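Local coordinates for protein alginate lyase, family PL7 (Zobellia galactanivorans, PDB 3ZPY) that probably cleaves alginate by beta-elimination, being the catalytic domain of a longer family PL7 lyase and built as a beta-jelly roll, at residues S19-P24 with T29-I34; E165-S170 with K206-D211; V142-E147 with G153-K158; C184-S189 with V193-N198; G55-F60 with E100-V105. All coordinates share one frame; numbering follows the deposited sequence. Where two conformers were deposited one is given.

Interaction 1: residues S19-P24 with T29-I34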
# COMPACT_ATOMS: atom_id res chain seq x y z
N SER A 19 5.73 -0.40 10.20
CA SER A 19 5.04 0.55 11.03
C SER A 19 5.99 1.42 11.74
O SER A 19 7.25 1.41 11.46
CB SER A 19 4.05 -0.18 11.98
OG SER A 19 3.14 0.72 12.55
N PHE A 20 5.46 2.27 12.62
CA PHE A 20 6.28 3.23 13.36
C PHE A 20 6.11 3.00 14.86
O PHE A 20 5.08 2.43 15.28
CB PHE A 20 5.78 4.68 13.08
CG PHE A 20 6.28 5.24 11.78
CD1 PHE A 20 5.64 4.93 10.59
CD2 PHE A 20 7.42 6.11 11.76
CE1 PHE A 20 6.16 5.37 9.37
CE2 PHE A 20 7.91 6.54 10.53
CZ PHE A 20 7.24 6.23 9.35
N ILE A 21 7.08 3.47 15.63
CA ILE A 21 6.89 3.60 17.04
C ILE A 21 6.98 5.06 17.45
O ILE A 21 7.56 5.87 16.71
CB ILE A 21 7.86 2.71 17.86
CG1 ILE A 21 9.30 3.20 17.82
CG2 ILE A 21 7.69 1.23 17.52
CD1 ILE A 21 10.17 2.54 18.89
N GLY A 22 6.42 5.38 18.61
CA GLY A 22 6.46 6.74 19.15
C GLY A 22 5.21 7.47 18.74
O GLY A 22 4.46 7.01 17.86
N SER A 23 4.95 8.59 19.40
CA SER A 23 3.81 9.44 19.04
C SER A 23 3.97 9.97 17.60
O SER A 23 5.08 10.21 17.17
CB SER A 23 3.65 10.61 19.96
OG SER A 23 3.48 10.13 21.24
N PRO A 24 2.85 10.14 16.88
CA PRO A 24 3.01 10.67 15.52
C PRO A 24 3.72 12.05 15.50
O PRO A 24 3.37 12.97 16.24
CB PRO A 24 1.60 10.75 14.97
CG PRO A 24 0.89 9.69 15.74
CD PRO A 24 1.47 9.69 17.13
N THR A 29 9.76 6.72 14.79
CA THR A 29 10.82 5.86 14.28
C THR A 29 10.18 4.77 13.42
O THR A 29 9.32 4.01 13.88
CB THR A 29 11.61 5.23 15.44
OG1 THR A 29 12.15 6.26 16.28
CG2 THR A 29 12.82 4.41 14.91
N TYR A 30 10.60 4.69 12.16
CA TYR A 30 10.12 3.65 11.26
C TYR A 30 10.82 2.31 11.51
O TYR A 30 12.06 2.24 11.71
CB TYR A 30 10.41 4.12 9.83
CG TYR A 30 9.90 3.17 8.76
CD1 TYR A 30 8.55 2.83 8.69
CD2 TYR A 30 10.76 2.59 7.88
CE1 TYR A 30 8.08 1.94 7.76
CE2 TYR A 30 10.31 1.73 6.92
CZ TYR A 30 8.96 1.41 6.87
OH TYR A 30 8.54 0.52 5.92
N TYR A 31 10.05 1.25 11.39
CA TYR A 31 10.55 -0.14 11.37
C TYR A 31 10.02 -0.85 10.18
O TYR A 31 8.80 -1.07 10.06
CB TYR A 31 10.10 -0.93 12.62
CG TYR A 31 10.89 -0.55 13.84
CD1 TYR A 31 10.58 0.62 14.57
CD2 TYR A 31 11.96 -1.34 14.25
CE1 TYR A 31 11.34 0.98 15.69
CE2 TYR A 31 12.71 -1.00 15.37
CZ TYR A 31 12.40 0.16 16.10
OH TYR A 31 13.14 0.53 17.18
N ASP A 32 10.92 -1.35 9.35
CA ASP A 32 10.51 -2.20 8.24
C ASP A 32 9.83 -3.48 8.76
O ASP A 32 8.93 -3.96 8.16
CB ASP A 32 11.78 -2.49 7.42
CG ASP A 32 11.56 -3.53 6.37
OD1 ASP A 32 11.04 -3.14 5.31
OD2 ASP A 32 11.92 -4.71 6.61
N ASP A 33 10.32 -4.01 9.88
CA ASP A 33 9.60 -5.06 10.57
C ASP A 33 9.36 -4.59 11.99
O ASP A 33 10.28 -4.56 12.81
CB ASP A 33 10.42 -6.36 10.54
CG ASP A 33 9.65 -7.52 11.18
OD1 ASP A 33 8.72 -7.23 11.97
OD2 ASP A 33 10.04 -8.70 10.97
N ILE A 34 8.09 -4.22 12.25
CA ILE A 34 7.74 -3.65 13.54
C ILE A 34 8.05 -4.57 14.73
O ILE A 34 8.21 -4.13 15.87
CB ILE A 34 6.26 -3.19 13.54
CG1 ILE A 34 6.02 -2.24 14.73
CG2 ILE A 34 5.35 -4.44 13.58
CD1 ILE A 34 6.73 -0.90 14.65
O HOH W 1 10.26 7.07 18.12
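Ser-19 to Ile-21 and Thr-29 to Tyr-31 form a two-stranded antiparallel hairpin near the N-terminal end of the jelly-roll domain, added to the larger sheet through strand 15-21. The strand axes lie at 141° to each other. Ser-19 and Tyr-31 make one hydrogen-bonded pair, in which Tyr-31 N donates to Ser-19 O at 2.8 Å; Ile-21 and Thr-29 make the other, with Ile-21 N 2.9 Å from Thr-29 O. Between them comes the non-hydrogen-bonded pair Phe-20 and Tyr-30, whose rings meet obliquely with planes at 49°. Tyr-30 CD1 comes over one face of the Phe-20 ring, toward its rim, while Phe-20 CE2 reaches 3.5 Å from Tyr-30 CB.

On the other face of the sheet Ile-21 is the meeting point. With chi1 at 71°, its CG1 lies between backbone N and carbonyl carbon and touches the edge of the Tyr-31 ring, 3.7 Å from CE1. Its CG2 branch meets Ile-34 CD1, also at 3.7 Å, and that isoleucine in turn covers Ser-19 CB. The hydroxyl of Ser-19 points elsewhere, to a hydrogen bond with Tyr-45 OH. A water 2.8 Å from Thr-29 OG1 donates to Ile-21 O, so this carbonyl receives both Thr-29 N and the water. Direct backbone bonds thus fix the register, apolar contacts hold the side chains together on both faces, and solvent helps satisfy the exposed end of the ladder.

Interaction 2: residues E165-S170 with K206-D211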
# COMPACT_ATOMS: atom_id res chain seq x y z
N GLU A 165 3.75 4.92 -15.32
CA GLU A 165 4.71 6.05 -15.42
C GLU A 165 5.79 5.92 -16.48
O GLU A 165 6.28 6.94 -16.96
CB GLU A 165 5.31 6.27 -14.03
CG GLU A 165 4.35 6.71 -12.96
CD GLU A 165 5.11 6.80 -11.65
OE1 GLU A 165 6.34 7.10 -11.59
OE2 GLU A 165 4.49 6.67 -10.64
N GLU A 166 6.27 4.70 -16.73
CA GLU A 166 7.36 4.46 -17.66
C GLU A 166 6.79 3.97 -19.00
O GLU A 166 7.51 3.65 -19.92
CB GLU A 166 8.37 3.47 -17.05
CG GLU A 166 9.20 4.02 -15.89
CD GLU A 166 10.35 4.88 -16.33
OE1 GLU A 166 10.48 5.07 -17.54
OE2 GLU A 166 11.11 5.33 -15.46
N GLN A 167 5.45 4.03 -19.12
CA GLN A 167 4.72 3.50 -20.30
C GLN A 167 3.54 4.39 -20.66
O GLN A 167 2.37 3.99 -20.71
CB GLN A 167 4.31 2.02 -20.09
CG GLN A 167 5.41 1.12 -19.55
CD GLN A 167 4.98 -0.32 -19.64
OE1 GLN A 167 3.82 -0.68 -19.24
NE2 GLN A 167 5.84 -1.18 -20.17
N GLY A 168 3.84 5.69 -20.78
CA GLY A 168 2.86 6.66 -21.31
C GLY A 168 2.25 7.57 -20.32
O GLY A 168 1.51 8.50 -20.70
N GLY A 169 2.54 7.38 -19.04
CA GLY A 169 2.07 8.33 -18.00
C GLY A 169 1.05 7.75 -17.04
O GLY A 169 0.33 6.82 -17.43
N SER A 170 0.99 8.26 -15.81
CA SER A 170 -0.02 7.74 -14.85
C SER A 170 -1.43 7.89 -15.45
O SER A 170 -1.70 8.78 -16.27
CB SER A 170 0.14 8.54 -13.57
OG SER A 170 -0.15 9.92 -13.81
N LYS A 206 0.03 -4.31 -20.23
CA LYS A 206 1.23 -5.16 -20.31
C LYS A 206 2.48 -4.42 -19.81
O LYS A 206 2.69 -3.26 -20.19
CB LYS A 206 1.25 -5.94 -21.60
CG LYS A 206 2.28 -7.06 -21.66
CD LYS A 206 2.45 -7.58 -23.08
CE LYS A 206 3.07 -8.97 -23.09
NZ LYS A 206 2.36 -9.90 -22.16
N MET A 207 3.33 -5.12 -19.08
CA MET A 207 4.70 -4.67 -18.78
C MET A 207 5.56 -5.04 -19.97
O MET A 207 5.86 -6.25 -20.23
CB MET A 207 5.23 -5.36 -17.54
CG MET A 207 4.59 -4.85 -16.28
SD MET A 207 5.32 -3.26 -15.80
CE MET A 207 6.96 -3.87 -15.24
N GLU A 208 6.05 -4.02 -20.68
CA GLU A 208 6.98 -4.23 -21.81
C GLU A 208 8.42 -4.27 -21.35
O GLU A 208 9.21 -3.44 -21.73
CB GLU A 208 6.77 -3.16 -22.90
CG GLU A 208 5.36 -3.08 -23.49
CD GLU A 208 4.89 -4.36 -24.17
OE1 GLU A 208 5.72 -5.26 -24.52
OE2 GLU A 208 3.67 -4.46 -24.40
N VAL A 209 8.72 -5.22 -20.52
CA VAL A 209 10.06 -5.44 -19.89
C VAL A 209 10.22 -6.99 -19.99
O VAL A 209 9.24 -7.75 -19.75
CB VAL A 209 10.00 -5.08 -18.38
CG1 VAL A 209 11.26 -5.65 -17.67
CG2 VAL A 209 9.82 -3.57 -18.18
N ASP A 210 11.44 -7.45 -20.30
CA ASP A 210 11.71 -8.90 -20.48
C ASP A 210 11.69 -9.69 -19.19
O ASP A 210 11.04 -10.68 -19.11
CB ASP A 210 13.02 -9.15 -21.25
CG ASP A 210 13.09 -8.36 -22.52
OD1 ASP A 210 12.06 -8.25 -23.24
OD2 ASP A 210 14.19 -7.84 -22.80
N ASP A 211 12.41 -9.21 -18.18
CA ASP A 211 12.57 -9.96 -16.95
C ASP A 211 11.54 -9.41 -15.95
O ASP A 211 11.73 -8.39 -15.29
CB ASP A 211 14.02 -9.81 -16.43
CG ASP A 211 14.19 -10.41 -15.06
OD1 ASP A 211 13.30 -11.22 -14.68
OD2 ASP A 211 15.18 -10.06 -14.36
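Gln-167 carries this contact almost alone, reaching across from one loop to lay its amide end against the backbone of Lys-206 and Glu-208. Its CG stands anti to the carbonyl carbon (chi1 -47°), and the chain runs on extended from there, which brings CD 3.8 Å from Lys-206 O and 4.0 Å from Glu-208 N. The amide is probably turned over in the model, so which of its two ends is oxygen and which nitrogen remains doubtful.

Glu-208 flanks the same amide with the base of its side chain, then bends at chi2 and takes its carboxylate away. The side chains of Gln-167 and Glu-208 cross at about a right angle, the amide and carboxylate planes 33° apart. Glu-208 is also the centre of an inverse gamma turn, closed by a weak bond from Val-209 N to Met-207 O of 3.1 Å. Lys-206 contributes its carbonyl; its CB heads away from Gln-167, and the side chain touches Tyr-192.

The contact links the loop between helix 162-165 and strand 171-177 to the chain leaving strand 200-206, with Tyr-162 of that helix touching Gln-167, Met-207 and Val-209.

Interaction 3: residues V142-E147 with G153-K158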
# COMPACT_ATOMS: atom_id res chain seq x y z
N VAL A 142 -1.83 1.46 -6.59
CA VAL A 142 -3.27 1.70 -6.70
C VAL A 142 -3.59 2.78 -5.67
O VAL A 142 -3.32 2.57 -4.49
CB VAL A 142 -3.97 0.38 -6.38
CG1 VAL A 142 -5.48 0.62 -6.43
CG2 VAL A 142 -3.58 -0.75 -7.33
N GLN A 143 -4.12 3.92 -6.15
CA GLN A 143 -4.18 5.10 -5.30
C GLN A 143 -5.54 5.76 -5.46
O GLN A 143 -6.20 5.60 -6.44
CB GLN A 143 -3.13 6.15 -5.70
CG GLN A 143 -1.71 5.52 -5.68
CD GLN A 143 -0.72 6.21 -6.46
OE1 GLN A 143 0.42 6.42 -6.01
NE2 GLN A 143 -1.11 6.50 -7.71
N PHE A 144 -5.95 6.49 -4.41
CA PHE A 144 -6.96 7.53 -4.56
C PHE A 144 -6.31 8.93 -4.42
O PHE A 144 -5.49 9.11 -3.52
CB PHE A 144 -8.09 7.39 -3.53
CG PHE A 144 -9.05 6.27 -3.78
CD1 PHE A 144 -9.29 5.69 -5.03
CD2 PHE A 144 -9.83 5.87 -2.70
CE1 PHE A 144 -10.21 4.64 -5.14
CE2 PHE A 144 -10.77 4.87 -2.80
CZ PHE A 144 -10.96 4.26 -4.05
N ILE A 145 -6.74 9.83 -5.30
CA ILE A 145 -6.26 11.17 -5.33
C ILE A 145 -7.46 12.12 -5.24
O ILE A 145 -8.50 11.92 -5.90
CB ILE A 145 -5.41 11.45 -6.58
CG1 ILE A 145 -4.85 12.90 -6.53
CG2 ILE A 145 -6.19 11.19 -7.90
CD1 ILE A 145 -3.68 13.07 -7.44
N GLY A 146 -7.31 13.16 -4.44
CA GLY A 146 -8.37 14.15 -4.20
C GLY A 146 -7.87 15.41 -3.57
O GLY A 146 -6.76 15.85 -3.88
N GLU A 147 -8.68 16.04 -2.74
CA GLU A 147 -8.28 17.31 -2.17
C GLU A 147 -7.44 17.11 -0.91
O GLU A 147 -7.48 16.03 -0.27
CB GLU A 147 -9.53 18.07 -1.71
CG GLU A 147 -10.49 18.42 -2.82
CD GLU A 147 -11.85 18.53 -2.20
OE1 GLU A 147 -12.07 19.59 -1.53
OE2 GLU A 147 -12.68 17.59 -2.31
N GLY A 153 -16.45 12.09 0.18
CA GLY A 153 -16.82 12.45 -1.17
C GLY A 153 -15.96 11.84 -2.24
O GLY A 153 -15.33 10.79 -2.09
N SER A 154 -15.99 12.55 -3.36
CA SER A 154 -15.54 11.97 -4.63
C SER A 154 -14.05 12.09 -4.81
O SER A 154 -13.47 13.11 -4.50
CB SER A 154 -16.19 12.58 -5.80
OG SER A 154 -16.14 14.00 -5.71
N VAL A 155 -13.40 11.03 -5.29
CA VAL A 155 -11.97 11.01 -5.59
C VAL A 155 -11.75 10.30 -6.91
O VAL A 155 -12.70 9.66 -7.49
CB VAL A 155 -11.21 10.25 -4.43
CG1 VAL A 155 -11.33 10.99 -3.10
CG2 VAL A 155 -11.69 8.81 -4.29
N LYS A 156 -10.51 10.35 -7.37
CA LYS A 156 -10.18 9.52 -8.55
C LYS A 156 -9.29 8.35 -8.18
O LYS A 156 -8.42 8.47 -7.29
CB LYS A 156 -9.51 10.35 -9.63
CG LYS A 156 -10.46 11.39 -10.21
CD LYS A 156 -9.70 12.19 -11.28
CE LYS A 156 -10.62 13.20 -11.91
NZ LYS A 156 -9.99 13.80 -13.12
N LEU A 157 -9.53 7.20 -8.82
CA LEU A 157 -8.58 6.15 -8.81
C LEU A 157 -7.38 6.61 -9.67
O LEU A 157 -7.54 7.03 -10.84
CB LEU A 157 -9.21 4.88 -9.40
CG LEU A 157 -8.34 3.69 -9.53
CD1 LEU A 157 -7.91 3.04 -8.21
CD2 LEU A 157 -8.96 2.66 -10.48
N LYS A 158 -6.17 6.41 -9.16
CA LYS A 158 -4.95 6.79 -9.95
C LYS A 158 -4.03 5.59 -9.94
O LYS A 158 -3.71 5.07 -8.87
CB LYS A 158 -4.29 8.03 -9.37
CG LYS A 158 -3.09 8.45 -10.14
CD LYS A 158 -2.67 9.86 -9.72
CE LYS A 158 -1.50 10.33 -10.60
NZ LYS A 158 -1.14 11.77 -10.22
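Phe-144 packs against Val-155 and Leu-157 in the antiparallel hairpin of strands 138-146 and 154-160, part of the sheet that in PL7 lyases lines the substrate groove. The face bearing Phe-144 and Leu-157 is the tight one. Val-155 CG2 sits over the phenyl ring in a CH-pi contact, 3.9 Å from the centroid, and Leu-157 CA lies at the ring edge. Leu-157 CD1 also touches Val-142 CG1 at 3.9 Å, and both residues lean on Leu-195 of the other sheet.

The opposite face is looser. Ile-145 CG2 rests 3.8 Å from Lys-156 CB, but beyond CB the lysine runs out extended, away from the hairpin; Lys-158 slants across Ile-145, its CD 4.1 Å from Ile-145 CD1. Gln-143 on this face is buried, its amide held by Arg-141 and Ser-160.

Lys-158 O accepts twice from Gln-143: from backbone N at 3.0 Å, and from NE2 at 3.2 Å, where the donor stands 70° above the carbonyl plane.

Interaction 4: residues C184-S189 with V193-N198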
# COMPACT_ATOMS: atom_id res chain seq x y z
N CYS A 184 -11.28 -5.33 -4.14
CA CYS A 184 -10.20 -5.09 -5.13
C CYS A 184 -9.55 -6.41 -5.44
O CYS A 184 -9.41 -7.28 -4.56
CB CYS A 184 -9.12 -4.17 -4.53
SG CYS A 184 -9.72 -2.59 -3.93
N LYS A 185 -9.17 -6.59 -6.71
CA LYS A 185 -8.45 -7.78 -7.14
C LYS A 185 -7.33 -7.30 -8.06
O LYS A 185 -7.61 -6.78 -9.14
CB LYS A 185 -9.41 -8.76 -7.83
CG LYS A 185 -8.73 -10.07 -8.27
CD LYS A 185 -9.72 -11.14 -8.71
CE LYS A 185 -10.50 -10.82 -9.93
NZ LYS A 185 -11.21 -11.98 -10.56
N LEU A 186 -6.09 -7.50 -7.64
CA LEU A 186 -4.88 -7.04 -8.40
C LEU A 186 -4.18 -8.29 -8.88
O LEU A 186 -3.83 -9.18 -8.08
CB LEU A 186 -4.05 -6.24 -7.43
CG LEU A 186 -2.82 -5.57 -8.05
CD1 LEU A 186 -3.23 -4.60 -9.14
CD2 LEU A 186 -2.02 -4.88 -6.94
N VAL A 187 -4.05 -8.41 -10.20
CA VAL A 187 -3.55 -9.64 -10.84
C VAL A 187 -2.31 -9.24 -11.63
O VAL A 187 -2.34 -8.28 -12.37
CB VAL A 187 -4.59 -10.29 -11.72
CG1 VAL A 187 -4.03 -11.61 -12.27
CG2 VAL A 187 -5.90 -10.63 -10.91
N TYR A 188 -1.30 -10.10 -11.57
CA TYR A 188 -0.13 -10.01 -12.45
C TYR A 188 -0.02 -11.40 -13.06
O TYR A 188 0.24 -12.37 -12.34
CB TYR A 188 1.15 -9.68 -11.60
CG TYR A 188 2.32 -9.09 -12.37
CD1 TYR A 188 2.34 -8.92 -13.78
CD2 TYR A 188 3.40 -8.60 -11.65
CE1 TYR A 188 3.49 -8.38 -14.45
CE2 TYR A 188 4.55 -8.02 -12.29
CZ TYR A 188 4.55 -7.88 -13.67
OH TYR A 188 5.72 -7.32 -14.27
N SER A 189 -0.25 -11.47 -14.39
CA SER A 189 -0.33 -12.77 -15.09
C SER A 189 -0.09 -12.53 -16.52
O SER A 189 -0.60 -11.55 -17.10
CB SER A 189 -1.74 -13.41 -14.87
OG SER A 189 -1.77 -14.69 -15.51
N VAL A 193 -0.42 -6.39 -15.80
CA VAL A 193 -0.86 -5.91 -14.46
C VAL A 193 -2.27 -5.43 -14.62
O VAL A 193 -2.62 -4.71 -15.55
CB VAL A 193 0.04 -4.74 -14.04
CG1 VAL A 193 -0.48 -4.14 -12.77
CG2 VAL A 193 1.45 -5.28 -13.89
N GLU A 194 -3.14 -5.90 -13.71
CA GLU A 194 -4.59 -5.61 -13.80
C GLU A 194 -5.25 -5.43 -12.48
O GLU A 194 -4.93 -6.16 -11.52
CB GLU A 194 -5.29 -6.71 -14.59
CG GLU A 194 -6.79 -6.50 -14.81
CD GLU A 194 -7.31 -7.41 -15.89
OE1 GLU A 194 -6.62 -8.43 -16.23
OE2 GLU A 194 -8.37 -7.10 -16.46
N LEU A 195 -6.09 -4.39 -12.44
CA LEU A 195 -6.98 -4.19 -11.27
C LEU A 195 -8.39 -4.35 -11.64
O LEU A 195 -8.87 -3.72 -12.56
CB LEU A 195 -6.75 -2.76 -10.71
CG LEU A 195 -7.55 -2.37 -9.45
CD1 LEU A 195 -7.14 -3.13 -8.19
CD2 LEU A 195 -7.42 -0.87 -9.23
N PHE A 196 -9.10 -5.15 -10.81
CA PHE A 196 -10.55 -5.23 -10.82
C PHE A 196 -11.05 -4.52 -9.55
O PHE A 196 -10.48 -4.64 -8.45
CB PHE A 196 -11.06 -6.70 -10.76
CG PHE A 196 -10.67 -7.56 -11.97
CD1 PHE A 196 -9.38 -8.16 -12.05
CD2 PHE A 196 -11.62 -7.95 -12.88
CE1 PHE A 196 -9.03 -8.90 -13.20
CE2 PHE A 196 -11.30 -8.69 -14.00
CZ PHE A 196 -10.03 -9.18 -14.13
N MET A 197 -12.22 -3.83 -9.67
CA MET A 197 -12.84 -3.15 -8.54
C MET A 197 -14.29 -3.56 -8.60
O MET A 197 -14.94 -3.33 -9.64
CB MET A 197 -12.73 -1.62 -8.69
CG MET A 197 -11.32 -1.06 -8.49
SD MET A 197 -10.59 -1.43 -6.86
CE MET A 197 -10.85 0.10 -5.93
N ASN A 198 -14.80 -4.18 -7.50
CA ASN A 198 -16.17 -4.66 -7.48
C ASN A 198 -16.54 -5.48 -8.69
O ASN A 198 -17.66 -5.39 -9.19
CB ASN A 198 -17.19 -3.52 -7.27
CG ASN A 198 -17.05 -2.91 -5.89
OD1 ASN A 198 -16.48 -3.53 -5.03
ND2 ASN A 198 -17.52 -1.68 -5.72
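The beta hairpin of strands 182-189 and 192-197 brings Lys-185 against Phe-196 and Tyr-188 against Val-193, with the two backbones bonded in regular antiparallel fashion. Phe-196 N reaches Lys-185 O at 2.8 Å and Lys-185 N returns a bond to Phe-196 O; two residues further on, Val-187 N bonds to Glu-194 O, likewise at 2.8 Å, and Glu-194 N to Val-187 O.

Lys-185 lies alongside Phe-196, and a bend at chi3 (65°) folds its end over the ring. Lys-185 CE comes 3.6 Å from Phe-196 CD1, and Lys-185 NZ stands 4.4 Å from the centroid of that ring, only 5° off the normal, which makes a cation-pi contact. Val-187 CG2 approaches the same ring obliquely, 4.2 Å from Phe-196 CE1.

In the jelly roll this hairpin belongs to the seven-stranded sheet, and its other face is turned to the interior, toward strand 138-146. There Val-193 CG2 sits over the Tyr-188 ring, 3.9 Å from its centroid, in a CH-pi contact, and both side chains touch Val-139. Leu-186 CD1 tucks in 3.3 Å from Glu-194 O. Cys-184 and Met-197 adjoin at the far end, where the methionine takes two conformations and the exact sulfur spacing is doubtful. Back on the Phe-196 face, the carboxylate of Glu-194 runs out on an extended chain to a hydrogen bond with Ser-201 OG and a salt bridge with Arg-204 of strand 200-206.

Interaction 5: residues G55-F60 with E100-V105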
# COMPACT_ATOMS: atom_id res chain seq x y z
N GLY A 55 -12.40 -5.04 15.02
CA GLY A 55 -12.96 -6.39 14.93
C GLY A 55 -13.53 -6.68 13.56
O GLY A 55 -13.85 -7.84 13.27
N GLU A 56 -13.70 -5.68 12.70
CA GLU A 56 -14.15 -5.94 11.34
C GLU A 56 -12.98 -5.56 10.40
O GLU A 56 -12.61 -6.37 9.54
CB GLU A 56 -15.35 -5.06 11.02
CG GLU A 56 -15.78 -5.10 9.56
CD GLU A 56 -16.97 -4.17 9.22
OE1 GLU A 56 -17.55 -3.54 10.15
OE2 GLU A 56 -17.30 -4.04 8.00
N TRP A 57 -12.48 -4.34 10.51
CA TRP A 57 -11.42 -3.86 9.61
C TRP A 57 -10.09 -3.74 10.40
O TRP A 57 -10.09 -3.58 11.59
CB TRP A 57 -11.68 -2.42 9.13
CG TRP A 57 -13.02 -2.13 8.52
CD1 TRP A 57 -14.20 -1.74 9.15
CD2 TRP A 57 -13.31 -2.27 7.12
NE1 TRP A 57 -15.21 -1.56 8.20
CE2 TRP A 57 -14.70 -1.86 6.93
CE3 TRP A 57 -12.55 -2.57 6.02
CZ2 TRP A 57 -15.28 -1.83 5.68
CZ3 TRP A 57 -13.10 -2.53 4.75
CH2 TRP A 57 -14.47 -2.14 4.56
N VAL A 58 -9.00 -3.72 9.68
CA VAL A 58 -7.67 -3.30 10.20
C VAL A 58 -7.34 -1.97 9.52
O VAL A 58 -7.45 -1.84 8.30
CB VAL A 58 -6.58 -4.38 10.00
CG1 VAL A 58 -5.20 -3.81 10.36
CG2 VAL A 58 -6.92 -5.62 10.83
N TYR A 59 -7.08 -1.01 10.38
CA TYR A 59 -6.83 0.41 9.97
C TYR A 59 -5.36 0.68 9.92
O TYR A 59 -4.60 0.21 10.82
CB TYR A 59 -7.41 1.31 11.04
CG TYR A 59 -8.94 1.27 11.13
CD1 TYR A 59 -9.59 0.23 11.78
CD2 TYR A 59 -9.74 2.32 10.57
CE1 TYR A 59 -11.00 0.17 11.88
CE2 TYR A 59 -11.14 2.23 10.65
CZ TYR A 59 -11.75 1.19 11.29
OH TYR A 59 -13.16 1.18 11.38
N PHE A 60 -4.92 1.32 8.82
CA PHE A 60 -3.53 1.76 8.59
C PHE A 60 -3.60 3.21 8.51
O PHE A 60 -4.14 3.78 7.54
CB PHE A 60 -3.07 1.18 7.25
CG PHE A 60 -3.06 -0.35 7.21
CD1 PHE A 60 -4.27 -1.07 7.04
CD2 PHE A 60 -1.84 -1.06 7.32
CE1 PHE A 60 -4.24 -2.48 7.01
CE2 PHE A 60 -1.84 -2.43 7.32
CZ PHE A 60 -3.02 -3.14 7.10
N GLU A 100 -6.31 -10.13 -3.30
CA GLU A 100 -7.70 -9.61 -3.12
C GLU A 100 -7.81 -8.97 -1.74
O GLU A 100 -7.29 -9.48 -0.75
CB GLU A 100 -8.68 -10.73 -3.22
CG GLU A 100 -8.77 -11.29 -4.63
CD GLU A 100 -9.60 -12.54 -4.74
OE1 GLU A 100 -9.05 -13.56 -4.26
OE2 GLU A 100 -10.72 -12.48 -5.20
N TRP A 101 -8.47 -7.82 -1.70
CA TRP A 101 -8.73 -7.15 -0.41
C TRP A 101 -9.89 -6.25 -0.54
O TRP A 101 -10.15 -5.68 -1.61
CB TRP A 101 -7.47 -6.39 0.06
CG TRP A 101 -7.01 -5.16 -0.65
CD1 TRP A 101 -6.94 -3.89 -0.05
CD2 TRP A 101 -6.52 -4.98 -2.00
NE1 TRP A 101 -6.45 -2.98 -0.92
CE2 TRP A 101 -6.16 -3.57 -2.13
CE3 TRP A 101 -6.28 -5.83 -3.07
CZ2 TRP A 101 -5.61 -3.06 -3.34
CZ3 TRP A 101 -5.75 -5.32 -4.25
CH2 TRP A 101 -5.46 -3.95 -4.39
N THR A 102 -10.60 -6.08 0.54
CA THR A 102 -11.76 -5.22 0.58
C THR A 102 -11.29 -3.99 1.32
O THR A 102 -10.76 -4.08 2.44
CB THR A 102 -12.91 -5.97 1.33
OG1 THR A 102 -13.25 -7.12 0.55
CG2 THR A 102 -14.16 -5.07 1.52
N VAL A 103 -11.56 -2.88 0.73
CA VAL A 103 -10.87 -1.61 1.25
C VAL A 103 -11.87 -0.46 1.30
O VAL A 103 -12.83 -0.37 0.50
CB VAL A 103 -9.68 -1.25 0.30
CG1 VAL A 103 -10.14 -0.74 -1.09
CG2 VAL A 103 -8.74 -0.21 0.96
N GLN A 104 -11.59 0.45 2.24
CA GLN A 104 -12.04 1.85 2.12
C GLN A 104 -10.90 2.79 2.43
O GLN A 104 -9.92 2.42 3.10
CB GLN A 104 -13.14 2.17 3.09
CG GLN A 104 -14.39 1.25 3.07
CD GLN A 104 -15.51 1.88 3.83
OE1 GLN A 104 -15.28 2.91 4.57
NE2 GLN A 104 -16.71 1.35 3.71
N VAL A 105 -11.03 3.98 1.84
CA VAL A 105 -10.12 5.06 2.22
C VAL A 105 -11.05 6.04 2.95
O VAL A 105 -12.06 6.48 2.34
CB VAL A 105 -9.33 5.68 1.06
CG1 VAL A 105 -8.48 6.84 1.59
CG2 VAL A 105 -8.54 4.59 0.33
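Trp-57 and the run Thr-102 to Gln-104 meet without their backbones pairing: the closest alpha carbons, Trp-57 CA and Val-103 CA, are 8.7 Å apart, and strand 235-247 lies between strands 58-63 and 96-107. The indole reaches over that intervening strand. With chi1 at -53° it swings to the side of the backbone N, which sends the six-membered ring past strand 235-247 to strand 96-107. Trp-57 CZ3 comes 3.6 Å from Thr-102 O, and this oxygen lies in the ring plane at the edge.

Next to it, Trp-57 CH2 touches Gln-104 CG at 3.7 Å. The glutamine crosses the indole at about a right angle, ring and amide planes 53° apart, with Gln-104 NE2 4.0 Å from Trp-57 CZ2. Its amide is already held from outside the contact, OE1 by Arg-239 and NE2 by Thr-181, while Thr-102 OG1 bonds to Asn-183. Glu-56 CG lies over one face of the indole, toward its rim.

Trp-101 and Val-103 point the other way, onto Phe-121 of the second sheet, the two-sheet packing of a beta-jelly roll.

Interactions 4 and 5 adjoin in the seven-stranded sheet, where Cys-184 N probably bonds to Trp-101 O at 2.8 Å. Interaction 3 faces them from the second sheet: Val-142 CG1 lies 3.7 Å from Leu-195 CD2, and Phe-144 CD2 3.5 Å from Val-105 CG2, so the three meet in the sandwich core. Interaction 2 touches interaction 4, Met-207 CG packing 3.4 Å from Tyr-188 OH. Interaction 1 stands apart, its centre about 33 Å from that of interaction 2, across the middle of the chain; it shares the sheet of interaction 3, which in PL7 enzymes carries the catalytic groove. The bound sodium ion is about 8 Å from the Tyr-31 side chain.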